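Side-chain contacts in dephospho-CoA kinase (Mycobacterium paratuberculosis, PDB 6N39), which probably phosphorylates the 3'-hydroxyl of dephospho-coenzyme A with ATP, the last step of coenzyme A synthesis, and carries a C-terminal UPF0157 domain involved in proper folding: residues Phe205-Asn208 against Arg212-Ala215; Ile214-Val219 against Pro295-Ile300; Val236-Thr241 against Leu290-Pro295; Ile329-Asp334 against Pro338-Ile343. All coordinates share one frame; numbering follows the deposited sequence.

Interaction 1. Residues Phe205-Asn208 against Arg212-Ala215; sequences FAHN and RQIA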
loop_
_atom_site.group_PDB
_atom_site.type_symbol
_atom_site.label_atom_id
_atom_site.label_comp_id
_atom_site.label_asym_id
_atom_site.label_seq_id
_atom_site.Cartn_x
_atom_site.Cartn_y
_atom_site.Cartn_z
ATOM N N PHE A 205 7.893 -9.713 -6.340
ATOM C CA PHE A 205 6.593 -9.044 -6.359
ATOM C C PHE A 205 6.050 -8.959 -7.784
ATOM O O PHE A 205 4.917 -9.382 -8.063
ATOM C CB PHE A 205 6.729 -7.649 -5.730
ATOM C CG PHE A 205 5.409 -6.964 -5.370
ATOM C CD1 PHE A 205 4.178 -7.578 -5.586
ATOM C CD2 PHE A 205 5.421 -5.690 -4.798
ATOM C CE1 PHE A 205 2.974 -6.930 -5.239
ATOM C CE2 PHE A 205 4.239 -5.033 -4.459
ATOM C CZ PHE A 205 3.005 -5.661 -4.668
ATOM N N ALA A 206 6.862 -8.437 -8.707
ATOM C CA ALA A 206 6.437 -8.318 -10.104
ATOM C C ALA A 206 6.179 -9.685 -10.731
ATOM O O ALA A 206 5.202 -9.865 -11.473
ATOM C CB ALA A 206 7.490 -7.555 -10.924
ATOM N N HIS A 207 7.062 -10.657 -10.470
ATOM C CA HIS A 207 6.869 -11.977 -11.060
ATOM C C HIS A 207 5.591 -12.622 -10.544
ATOM O O HIS A 207 4.843 -13.239 -11.311
ATOM C CB HIS A 207 8.073 -12.878 -10.767
ATOM C CG HIS A 207 7.911 -14.268 -11.281
ATOM N ND1 HIS A 207 7.849 -14.559 -12.627
ATOM C CD2 HIS A 207 7.817 -15.453 -10.636
ATOM C CE1 HIS A 207 7.722 -15.862 -12.789
ATOM N NE2 HIS A 207 7.702 -16.429 -11.596
ATOM N N ASN A 208 5.332 -12.489 -9.242
ATOM C CA ASN A 208 4.121 -13.037 -8.646
ATOM C C ASN A 208 2.885 -12.400 -9.245
ATOM O O ASN A 208 1.902 -13.095 -9.522
ATOM C CB ASN A 208 4.130 -12.821 -7.131
ATOM C CG ASN A 208 5.006 -13.822 -6.401
ATOM O OD1 ASN A 208 5.437 -14.822 -6.977
ATOM N ND2 ASN A 208 5.256 -13.570 -5.125
ATOM N N ARG A 212 0.061 -14.221 -11.305
ATOM C CA ARG A 212 -1.075 -14.250 -10.375
ATOM C C ARG A 212 -0.830 -15.236 -9.230
ATOM O O ARG A 212 -1.705 -16.013 -8.845
ATOM C CB ARG A 212 -2.377 -14.565 -11.112
ATOM C CG ARG A 212 -2.478 -13.892 -12.485
ATOM C CD ARG A 212 -3.556 -12.817 -12.560
ATOM N NE ARG A 212 -3.714 -12.284 -13.921
ATOM C CZ ARG A 212 -2.822 -11.510 -14.543
ATOM N NH1 ARG A 212 -1.686 -11.173 -13.943
ATOM N NH2 ARG A 212 -3.056 -11.067 -15.772
ATOM N N GLN A 213 0.383 -15.208 -8.690
ATOM C CA GLN A 213 0.757 -15.961 -7.502
ATOM C C GLN A 213 0.797 -15.035 -6.298
ATOM O O GLN A 213 0.988 -13.829 -6.430
ATOM C CB GLN A 213 2.129 -16.622 -7.683
ATOM C CG GLN A 213 2.132 -17.826 -8.624
ATOM C CD GLN A 213 3.493 -18.526 -8.632
ATOM O OE1 GLN A 213 4.435 -18.084 -9.302
ATOM N NE2 GLN A 213 3.607 -19.603 -7.861
ATOM N N ILE A 214 0.648 -15.613 -5.108
ATOM C CA ILE A 214 0.658 -14.837 -3.875
ATOM C C ILE A 214 1.894 -15.212 -3.068
ATOM O O ILE A 214 2.513 -16.257 -3.279
ATOM C CB ILE A 214 -0.622 -15.051 -3.045
ATOM C CG1 ILE A 214 -0.702 -16.505 -2.566
ATOM C CG2 ILE A 214 -1.865 -14.673 -3.869
ATOM C CD1 ILE A 214 -1.262 -16.652 -1.161
ATOM N N ALA A 215 2.248 -14.342 -2.122
ATOM C CA ALA A 215 3.379 -14.566 -1.224
ATOM C C ALA A 215 2.868 -15.037 0.136
ATOM O O ALA A 215 2.264 -14.261 0.882
ATOM C CB ALA A 215 4.202 -13.288 -1.069
#
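Asn208 and Gln213 both turn CG beside their own backbone N and opposite the carbonyl carbon (chi1 -79° and -74°), and from these starts the two side chains cross at about a right angle. Beyond CG the Gln213 chain runs extended, carrying its amide past that of Asn208 with the two planes 71° apart. The side chains touch by packing, and no hydrogen bond joins the two amides: Asn208 OD1 lies 3.8 Å from Gln213 CB, and Asn208 CB rests 3.4 Å from the backbone O of Gln213. Each amide finds its polar partner elsewhere. Asn208 ND2 donates to the backbone O of Ala333, while Gln213 OE1 is hydrogen-bonded to the hydroxyl of Thr211. The ring of His207 stands obliquely to the same glutamine, its NE2 4.3 Å from Gln213 OE1, at the outer margin of the contact.

In the backbone, helix 187-210 ends in a Schellman motif. Arg212 is its C-prime residue, with positive phi, and that turn of the chain brings Gln213 N back to Asn208 O in a hydrogen bond of 2.7 Å. The second bond of the motif runs from Arg212 N to Leu209 O. The Arg212 side chain starts away from 205-208, yet its NH1 makes a weak bond to Leu209 O.

Chemically, this is a helix terminus at which the carbonyls of Asn208 and Leu209 are satisfied by the chain turning back, while the Asn208 amide, through ND2, ties the helix end to Ala333.

Interaction 2. Residues Ile214-Val219 against Pro295-Ile300; sequences IARAPV and PRLEHI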
loop_
_atom_site.group_PDB
_atom_site.type_symbol
_atom_site.label_atom_id
_atom_site.label_comp_id
_atom_site.label_asym_id
_atom_site.label_seq_id
_atom_site.Cartn_x
_atom_site.Cartn_y
_atom_site.Cartn_z
ATOM N N ILE A 214 0.648 -15.613 -5.108
ATOM C CA ILE A 214 0.658 -14.837 -3.875
ATOM C C ILE A 214 1.894 -15.212 -3.068
ATOM O O ILE A 214 2.513 -16.257 -3.279
ATOM C CB ILE A 214 -0.622 -15.051 -3.045
ATOM C CG1 ILE A 214 -0.702 -16.505 -2.566
ATOM C CG2 ILE A 214 -1.865 -14.673 -3.869
ATOM C CD1 ILE A 214 -1.262 -16.652 -1.161
ATOM N N ALA A 215 2.248 -14.342 -2.122
ATOM C CA ALA A 215 3.379 -14.566 -1.224
ATOM C C ALA A 215 2.868 -15.037 0.136
ATOM O O ALA A 215 2.264 -14.261 0.882
ATOM C CB ALA A 215 4.202 -13.288 -1.069
ATOM N N ARG A 216 3.152 -16.282 0.486
ATOM C CA ARG A 216 2.680 -16.824 1.754
ATOM C C ARG A 216 3.703 -16.580 2.859
ATOM O O ARG A 216 4.903 -16.486 2.601
ATOM C CB ARG A 216 2.377 -18.317 1.617
ATOM C CG ARG A 216 1.170 -18.584 0.714
ATOM C CD ARG A 216 0.908 -20.070 0.500
ATOM N NE ARG A 216 -0.341 -20.292 -0.232
ATOM C CZ ARG A 216 -0.471 -20.164 -1.552
ATOM N NH1 ARG A 216 0.572 -19.811 -2.296
ATOM N NH2 ARG A 216 -1.649 -20.381 -2.128
ATOM N N ALA A 217 3.205 -16.421 4.103
ATOM C CA ALA A 217 4.082 -16.254 5.254
ATOM C C ALA A 217 4.373 -17.607 5.887
ATOM O O ALA A 217 3.629 -18.564 5.677
ATOM C CB ALA A 217 3.442 -15.319 6.280
ATOM N N PRO A 218 5.448 -17.733 6.662
ATOM C CA PRO A 218 5.754 -19.029 7.281
ATOM C C PRO A 218 4.720 -19.367 8.339
ATOM O O PRO A 218 3.935 -18.528 8.775
ATOM C CB PRO A 218 7.140 -18.831 7.905
ATOM C CG PRO A 218 7.663 -17.549 7.320
ATOM C CD PRO A 218 6.465 -16.719 6.985
ATOM N N VAL A 219 4.729 -20.634 8.764
ATOM C CA VAL A 219 3.815 -21.069 9.816
ATOM C C VAL A 219 4.293 -20.662 11.200
ATOM O O VAL A 219 3.578 -20.891 12.183
ATOM C CB VAL A 219 3.617 -22.596 9.711
ATOM C CG1 VAL A 219 2.354 -23.054 10.444
ATOM C CG2 VAL A 219 3.553 -22.996 8.251
ATOM N N PRO A 295 -3.344 -10.573 -6.217
ATOM C CA PRO A 295 -4.037 -11.583 -7.025
ATOM C C PRO A 295 -5.124 -12.279 -6.213
ATOM O O PRO A 295 -5.038 -12.404 -4.987
ATOM C CB PRO A 295 -2.920 -12.574 -7.417
ATOM C CG PRO A 295 -1.631 -11.751 -7.331
ATOM C CD PRO A 295 -1.884 -10.789 -6.169
ATOM N N ARG A 296 -6.126 -12.791 -6.926
ATOM C CA ARG A 296 -7.191 -13.564 -6.295
ATOM C C ARG A 296 -6.809 -15.040 -6.161
ATOM O O ARG A 296 -6.151 -15.607 -7.033
ATOM C CB ARG A 296 -8.482 -13.447 -7.098
ATOM C CG ARG A 296 -9.655 -14.230 -6.453
ATOM C CD ARG A 296 -10.993 -13.616 -6.809
ATOM N NE ARG A 296 -11.518 -14.160 -8.062
ATOM C CZ ARG A 296 -12.703 -13.827 -8.577
ATOM N NH1 ARG A 296 -13.485 -12.925 -7.944
ATOM N NH2 ARG A 296 -13.097 -14.392 -9.720
ATOM N N LEU A 297 -7.215 -15.662 -5.049
ATOM C CA LEU A 297 -7.161 -17.120 -4.920
ATOM C C LEU A 297 -8.449 -17.669 -5.518
ATOM O O LEU A 297 -9.523 -17.563 -4.915
ATOM C CB LEU A 297 -6.990 -17.543 -3.462
ATOM C CG LEU A 297 -5.624 -17.061 -2.955
ATOM C CD1 LEU A 297 -5.575 -16.950 -1.456
ATOM C CD2 LEU A 297 -4.544 -18.013 -3.452
ATOM N N GLU A 298 -8.339 -18.251 -6.706
ATOM C CA GLU A 298 -9.522 -18.478 -7.530
ATOM C C GLU A 298 -10.441 -19.554 -6.948
ATOM O O GLU A 298 -11.663 -19.475 -7.128
ATOM C CB GLU A 298 -9.090 -18.835 -8.960
ATOM C CG GLU A 298 -10.027 -18.315 -10.052
ATOM C CD GLU A 298 -10.253 -16.792 -10.009
ATOM O OE1 GLU A 298 -9.286 -16.016 -9.825
ATOM O OE2 GLU A 298 -11.420 -16.376 -10.164
ATOM N N HIS A 299 -9.897 -20.548 -6.242
ATOM C CA HIS A 299 -10.704 -21.677 -5.789
ATOM C C HIS A 299 -11.062 -21.623 -4.308
ATOM O O HIS A 299 -11.327 -22.672 -3.709
ATOM C CB HIS A 299 -9.988 -22.983 -6.096
ATOM C CG HIS A 299 -9.622 -23.116 -7.535
ATOM N ND1 HIS A 299 -10.561 -23.348 -8.516
ATOM C CD2 HIS A 299 -8.432 -23.002 -8.168
ATOM C CE1 HIS A 299 -9.960 -23.399 -9.691
ATOM N NE2 HIS A 299 -8.668 -23.190 -9.507
ATOM N N ILE A 300 -11.056 -20.446 -3.697
ATOM C CA ILE A 300 -11.588 -20.274 -2.345
ATOM C C ILE A 300 -12.791 -19.349 -2.459
ATOM O O ILE A 300 -12.643 -18.159 -2.770
ATOM C CB ILE A 300 -10.549 -19.715 -1.364
ATOM C CG1 ILE A 300 -9.304 -20.612 -1.333
ATOM C CG2 ILE A 300 -11.160 -19.606 0.046
ATOM C CD1 ILE A 300 -8.237 -20.131 -0.375
#
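The guanidinium of Arg216 has Ile214 CD1 over the centre of one face, 3.6 Å above the plane, while Leu297 CD2 approaches it obliquely, 4.0 Å from Arg216 NH2. Arg216 arrives there with its chain extended from CG to NE; the flat face of the charged group is covered by the isoleucine methyl, while its nitrogens remain polar. A second guanidinium, that of Arg296, is met at its edge and in plane by the carboxylate of Glu298. Arg296 NH2 donates at 2.6 Å to the syn lone pair of Glu298 OE2, a salt bridge within 295-300, and Arg296 NH1 has a further salt bridge to Asp283.

Across the contact the apolar centre is Ile214. Its CG1 occupies the crowded position between backbone N and carbonyl carbon (chi1 65°), which sends the two branches to different neighbours: CG1 lies 4.2 Å from Leu297 CD2, and CG2 lies 4.3 Å from Pro295 CB. No hydrogen bond links the two segments, and the contact is van der Waals packing of modest extent. Leu297 to Ile300 form a type I beta turn.

Both segments lie beside strand 328-331 and the residue after it. Pro295 and Leu297 form backbone hydrogen bonds with Ala331 and Ile329, Ala215 does so with Ser332, and Ile214 packs on Ala331. Pro295 also touches Leu290 of helix 286-291.

Interaction 3. Residues Val236-Thr241 against Leu290-Pro295; sequences VNRLKT and LAAGYP
Arg238 reaches the phenol of Tyr294 through a bend at chi3; the two side chains cross at about a right angle, though their flat groups are only 29° apart. The arginine CG stands opposite the backbone N and the chain stays extended as far as CD, then folds (chi3 -55°). The fold sets Arg238 NH1 3.0 Å from Tyr294 OH, with the hydroxyl almost in the guanidinium plane and an N-H...O angle of 154°. Arg238 CD meanwhile sits at the edge of the tyrosine ring, 3.8 Å from Tyr294 CE1, and 3.6 Å from the backbone O of Ala292.

The remaining guanidinium nitrogens are engaged too: NE donates to Phe132 O, and NH2 forms a salt bridge with Asp178, which connects the UPF0157 region to the kinase part. Bonds from all three nitrogens would fix the rotation of this buried group.

Leu239 takes one face of the Tyr294 ring in a CH-pi contact. Its CD2 lies 4.1 Å from the ring centroid and is displaced toward the rim, nearest CE1. Tyr294 is thus held at its hydroxyl, at one edge and over one face.

Gly293, with positive phi, ends helix 286-291 in a Schellman motif and turns the chain so that Tyr294 faces helix 228-243. That helix also supplies Ile235 against the ring, and Leu239 packs on Ile272 of strand 270-276. Gly293 O and Pro295 O pair with Ala333 N and Ala331 N, joining the loop to strand 328-331.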
loop_
_atom_site.group_PDB
_atom_site.type_symbol
_atom_site.label_atom_id
_atom_site.label_comp_id
_atom_site.label_asym_id
_atom_site.label_seq_id
_atom_site.Cartn_x
_atom_site.Cartn_y
_atom_site.Cartn_z
ATOM N N VAL A 236 -5.039 -0.648 4.271
ATOM C CA VAL A 236 -6.432 -0.207 4.290
ATOM C C VAL A 236 -6.634 0.954 3.325
ATOM O O VAL A 236 -7.581 0.957 2.532
ATOM C CB VAL A 236 -6.859 0.181 5.721
ATOM C CG1 VAL A 236 -8.176 0.993 5.691
ATOM C CG2 VAL A 236 -7.007 -1.068 6.612
ATOM N N ASN A 237 -5.745 1.958 3.378
ATOM C CA ASN A 237 -5.880 3.102 2.480
ATOM C C ASN A 237 -5.760 2.669 1.026
ATOM O O ASN A 237 -6.546 3.100 0.166
ATOM C CB ASN A 237 -4.822 4.165 2.803
ATOM C CG ASN A 237 -5.084 4.875 4.119
ATOM O OD1 ASN A 237 -6.173 4.776 4.688
ATOM N ND2 ASN A 237 -4.082 5.609 4.610
ATOM N N ARG A 238 -4.755 1.829 0.732
ATOM C CA ARG A 238 -4.532 1.352 -0.632
ATOM C C ARG A 238 -5.755 0.613 -1.172
ATOM O O ARG A 238 -6.147 0.788 -2.337
ATOM C CB ARG A 238 -3.295 0.441 -0.653
ATOM C CG ARG A 238 -3.011 -0.233 -1.990
ATOM C CD ARG A 238 -1.771 -1.189 -1.906
ATOM N NE ARG A 238 -0.589 -0.484 -1.398
ATOM C CZ ARG A 238 0.203 -0.924 -0.418
ATOM N NH1 ARG A 238 -0.001 -2.127 0.142
ATOM N NH2 ARG A 238 1.221 -0.166 -0.017
ATOM N N LEU A 239 -6.386 -0.195 -0.331
ATOM C CA LEU A 239 -7.532 -0.976 -0.774
ATOM C C LEU A 239 -8.783 -0.104 -0.904
ATOM O O LEU A 239 -9.590 -0.318 -1.814
ATOM C CB LEU A 239 -7.781 -2.145 0.185
ATOM C CG LEU A 239 -6.707 -3.248 0.285
ATOM C CD1 LEU A 239 -7.007 -4.237 1.451
ATOM C CD2 LEU A 239 -6.601 -4.010 -1.014
ATOM N N LYS A 240 -8.958 0.893 -0.029
ATOM C CA LYS A 240 -10.064 1.839 -0.211
ATOM C C LYS A 240 -9.956 2.538 -1.563
ATOM O O LYS A 240 -10.930 2.605 -2.337
ATOM C CB LYS A 240 -10.072 2.867 0.932
ATOM C CG LYS A 240 -10.616 2.302 2.260
ATOM C CD LYS A 240 -10.503 3.320 3.401
ATOM C CE LYS A 240 -11.398 4.561 3.209
ATOM N NZ LYS A 240 -12.844 4.292 3.357
ATOM N N THR A 241 -8.754 3.034 -1.875
ATOM C CA THR A 241 -8.546 3.710 -3.148
ATOM C C THR A 241 -8.790 2.766 -4.315
ATOM O O THR A 241 -9.438 3.146 -5.298
ATOM C CB THR A 241 -7.129 4.292 -3.212
ATOM O OG1 THR A 241 -7.024 5.330 -2.230
ATOM C CG2 THR A 241 -6.848 4.889 -4.598
ATOM N N LEU A 290 -5.833 -6.586 -8.418
ATOM C CA LEU A 290 -4.606 -7.088 -9.028
ATOM C C LEU A 290 -3.646 -5.943 -9.350
ATOM O O LEU A 290 -2.450 -6.022 -9.049
ATOM C CB LEU A 290 -4.937 -7.896 -10.292
ATOM C CG LEU A 290 -3.748 -8.480 -11.075
ATOM C CD1 LEU A 290 -2.987 -9.519 -10.262
ATOM C CD2 LEU A 290 -4.196 -9.075 -12.426
ATOM N N ALA A 291 -4.161 -4.851 -9.943
ATOM C CA ALA A 291 -3.313 -3.693 -10.196
ATOM C C ALA A 291 -2.755 -3.126 -8.899
ATOM O O ALA A 291 -1.646 -2.588 -8.892
ATOM C CB ALA A 291 -4.085 -2.599 -10.957
ATOM N N ALA A 292 -3.491 -3.248 -7.791
ATOM C CA ALA A 292 -2.992 -2.733 -6.520
ATOM C C ALA A 292 -2.070 -3.709 -5.795
ATOM O O ALA A 292 -1.585 -3.372 -4.710
ATOM C CB ALA A 292 -4.155 -2.352 -5.602
ATOM N N GLY A 293 -1.822 -4.896 -6.352
ATOM C CA GLY A 293 -0.847 -5.818 -5.803
ATOM C C GLY A 293 -1.379 -7.129 -5.237
ATOM O O GLY A 293 -0.613 -7.853 -4.584
ATOM N N TYR A 294 -2.640 -7.486 -5.496
ATOM C CA TYR A 294 -3.311 -8.576 -4.779
ATOM C C TYR A 294 -4.020 -9.521 -5.746
ATOM O O TYR A 294 -5.193 -9.306 -6.085
ATOM C CB TYR A 294 -4.316 -8.012 -3.767
ATOM C CG TYR A 294 -3.717 -7.025 -2.783
ATOM C CD1 TYR A 294 -3.631 -5.659 -3.089
ATOM C CD2 TYR A 294 -3.263 -7.454 -1.537
ATOM C CE1 TYR A 294 -3.067 -4.756 -2.195
ATOM C CE2 TYR A 294 -2.721 -6.567 -0.631
ATOM C CZ TYR A 294 -2.618 -5.220 -0.958
ATOM O OH TYR A 294 -2.042 -4.360 -0.047
ATOM N N PRO A 295 -3.344 -10.573 -6.217
ATOM C CA PRO A 295 -4.037 -11.583 -7.025
ATOM C C PRO A 295 -5.124 -12.279 -6.213
ATOM O O PRO A 295 -5.038 -12.404 -4.987
ATOM C CB PRO A 295 -2.920 -12.574 -7.417
ATOM C CG PRO A 295 -1.631 -11.751 -7.331
ATOM C CD PRO A 295 -1.884 -10.789 -6.169
#

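Interaction 4. Residues Ile329-Asp334 against Pro338-Ile343; sequences IHASAD and PTNVHI
Backbone hydrogen bonds join Ile329-Asp334 to Pro338-Ile343 as an antiparallel hairpin. His330 and Val341 form the hydrogen-bonded pair: His330 N to Val341 O is 2.9 Å and Val341 N to His330 O is 2.8 Å, both nearly straight. Ser332 N to Thr339 O, 2.9 Å, extends the pairing toward the turn. There a water bridges Ser332 O and Thr339 N, and Ser332 OG accepts from Asp334 N in an ST turn.

Apolar contacts occupy both faces. On the face of Ile329, Ala331, Asn340 and His342, the isoleucine and the imidazole lie side by side, pointing the same way. Ile329 CG1, opposite the backbone N (chi1 179°), carries CD1 to 3.7 Å from His342 CE1. On the other face Ile343 CD1 comes obliquely to the His330 ring, 3.5 Å from His330 CD2, while Ser332 CB and Thr339 CB touch at 3.8 Å.

Polar ends find partners outside the two segments. His330 ND1 bonds to Tyr294 O; His342 ND1 bonds to Lys327 NZ, and its NE2 shares Asp271 OD2 with Asn340 ND2. Asp334 bonds to Gly336 N and forms a salt bridge with Arg201.

In the mixed sheet 339-345 is an inner strand beside 270-276, and 328-331 is the outermost of the counted strands, with 295-297 bonded along it. Val341 packs against Leu239 of helix 228-243, and Phe205 of helix 187-210 touches Ala333 and Asp334.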
loop_
_atom_site.group_PDB
_atom_site.type_symbol
_atom_site.label_atom_id
_atom_site.label_comp_id
_atom_site.label_asym_id
_atom_site.label_seq_id
_atom_site.Cartn_x
_atom_site.Cartn_y
_atom_site.Cartn_z
ATOM N N ILE A 329 -11.422 -14.106 -1.769
ATOM C CA ILE A 329 -10.216 -13.806 -1.004
ATOM C C ILE A 329 -9.062 -13.607 -1.979
ATOM O O ILE A 329 -8.904 -14.355 -2.949
ATOM C CB ILE A 329 -9.896 -14.897 0.050
ATOM C CG1 ILE A 329 -8.597 -14.573 0.827
ATOM C CG2 ILE A 329 -9.829 -16.279 -0.596
ATOM C CD1 ILE A 329 -8.228 -15.676 1.930
ATOM N N HIS A 330 -8.312 -12.536 -1.759
ATOM C CA HIS A 330 -7.095 -12.217 -2.483
ATOM C C HIS A 330 -5.943 -12.256 -1.490
ATOM O O HIS A 330 -6.149 -12.289 -0.273
ATOM C CB HIS A 330 -7.169 -10.815 -3.114
ATOM C CG HIS A 330 -8.266 -10.640 -4.119
ATOM N ND1 HIS A 330 -8.027 -10.188 -5.398
ATOM C CD2 HIS A 330 -9.608 -10.820 -4.025
ATOM C CE1 HIS A 330 -9.170 -10.121 -6.060
ATOM N NE2 HIS A 330 -10.146 -10.480 -5.245
ATOM N N ALA A 331 -4.719 -12.195 -2.002
ATOM C CA ALA A 331 -3.592 -12.032 -1.086
ATOM C C ALA A 331 -2.494 -11.248 -1.783
ATOM O O ALA A 331 -2.452 -11.160 -3.013
ATOM C CB ALA A 331 -3.043 -13.377 -0.580
ATOM N N SER A 332 -1.591 -10.684 -0.983
ATOM C CA SER A 332 -0.540 -9.855 -1.566
ATOM C C SER A 332 0.459 -10.717 -2.320
ATOM O O SER A 332 0.782 -11.826 -1.897
ATOM C CB SER A 332 0.185 -9.052 -0.491
ATOM O OG SER A 332 1.257 -8.330 -1.069
ATOM N N ALA A 333 0.949 -10.199 -3.444
ATOM C CA ALA A 333 2.060 -10.794 -4.173
ATOM C C ALA A 333 3.419 -10.320 -3.661
ATOM O O ALA A 333 4.445 -10.761 -4.186
ATOM C CB ALA A 333 1.936 -10.468 -5.672
ATOM N N ASP A 334 3.446 -9.429 -2.665
ATOM C CA ASP A 334 4.690 -8.831 -2.185
ATOM C C ASP A 334 5.266 -9.694 -1.065
ATOM O O ASP A 334 4.684 -9.727 0.033
ATOM C CB ASP A 334 4.415 -7.412 -1.693
ATOM C CG ASP A 334 5.672 -6.674 -1.216
ATOM O OD1 ASP A 334 6.769 -7.257 -1.185
ATOM O OD2 ASP A 334 5.551 -5.475 -0.888
ATOM N N PRO A 338 3.262 -10.219 3.482
ATOM C CA PRO A 338 2.122 -11.127 3.313
ATOM C C PRO A 338 0.859 -10.551 3.937
ATOM O O PRO A 338 0.871 -10.038 5.062
ATOM C CB PRO A 338 2.582 -12.407 4.018
ATOM C CG PRO A 338 4.097 -12.365 3.918
ATOM C CD PRO A 338 4.430 -10.894 4.078
ATOM N N THR A 339 -0.239 -10.648 3.184
ATOM C CA THR A 339 -1.513 -10.008 3.487
ATOM C C THR A 339 -2.631 -10.858 2.896
ATOM O O THR A 339 -2.563 -11.214 1.718
ATOM C CB THR A 339 -1.596 -8.599 2.859
ATOM O OG1 THR A 339 -0.417 -7.840 3.138
ATOM C CG2 THR A 339 -2.824 -7.843 3.338
ATOM N N ASN A 340 -3.659 -11.149 3.683
ATOM C CA ASN A 340 -4.895 -11.736 3.180
ATOM C C ASN A 340 -5.968 -10.662 3.085
ATOM O O ASN A 340 -6.139 -9.871 4.011
ATOM C CB ASN A 340 -5.403 -12.857 4.100
ATOM C CG ASN A 340 -4.482 -14.023 4.154
ATOM O OD1 ASN A 340 -3.860 -14.383 3.157
ATOM N ND2 ASN A 340 -4.391 -14.648 5.326
ATOM N N VAL A 341 -6.701 -10.637 1.975
ATOM C CA VAL A 341 -7.761 -9.653 1.777
ATOM C C VAL A 341 -9.056 -10.423 1.545
ATOM O O VAL A 341 -9.314 -10.909 0.438
ATOM C CB VAL A 341 -7.463 -8.698 0.612
ATOM C CG1 VAL A 341 -8.603 -7.697 0.418
ATOM C CG2 VAL A 341 -6.163 -7.938 0.862
ATOM N N HIS A 342 -9.875 -10.535 2.584
ATOM C CA HIS A 342 -11.161 -11.217 2.502
ATOM C C HIS A 342 -12.214 -10.233 2.008
ATOM O O HIS A 342 -12.306 -9.117 2.517
ATOM C CB HIS A 342 -11.568 -11.770 3.878
ATOM C CG HIS A 342 -10.500 -12.576 4.558
ATOM N ND1 HIS A 342 -10.430 -13.948 4.462
ATOM C CD2 HIS A 342 -9.476 -12.204 5.362
ATOM C CE1 HIS A 342 -9.396 -14.389 5.162
ATOM N NE2 HIS A 342 -8.798 -13.350 5.717
ATOM N N ILE A 343 -13.029 -10.647 1.050
ATOM C CA ILE A 343 -14.099 -9.805 0.520
ATOM C C ILE A 343 -15.411 -10.484 0.879
ATOM O O ILE A 343 -15.708 -11.578 0.370
ATOM C CB ILE A 343 -13.980 -9.613 -0.994
ATOM C CG1 ILE A 343 -12.543 -9.214 -1.371
ATOM C CG2 ILE A 343 -14.994 -8.572 -1.483
ATOM C CD1 ILE A 343 -12.375 -8.956 -2.843
HETATM O O HOH W 1 0.363 -12.430 0.773
#

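How the interactions relate
Following the chain, interaction 1 comes first and closes a short loop at the end of helix 187-210. Interaction 2 starts on the same residues, Ile214 and Ala215, and spans 75 residues to 295-300. Within that span lies interaction 3, which closes the smaller loop between helix 228-243 and the end of helix 286-291 and shares Pro295 with interaction 2. Interaction 4, a local hairpin, follows in series, and no two loops cross. The hairpin is the common neighbour: its residues touch all three other contacts. Together they tie the end of helix 187-210, the linking loops and the mixed sheet of the UPF0157 region.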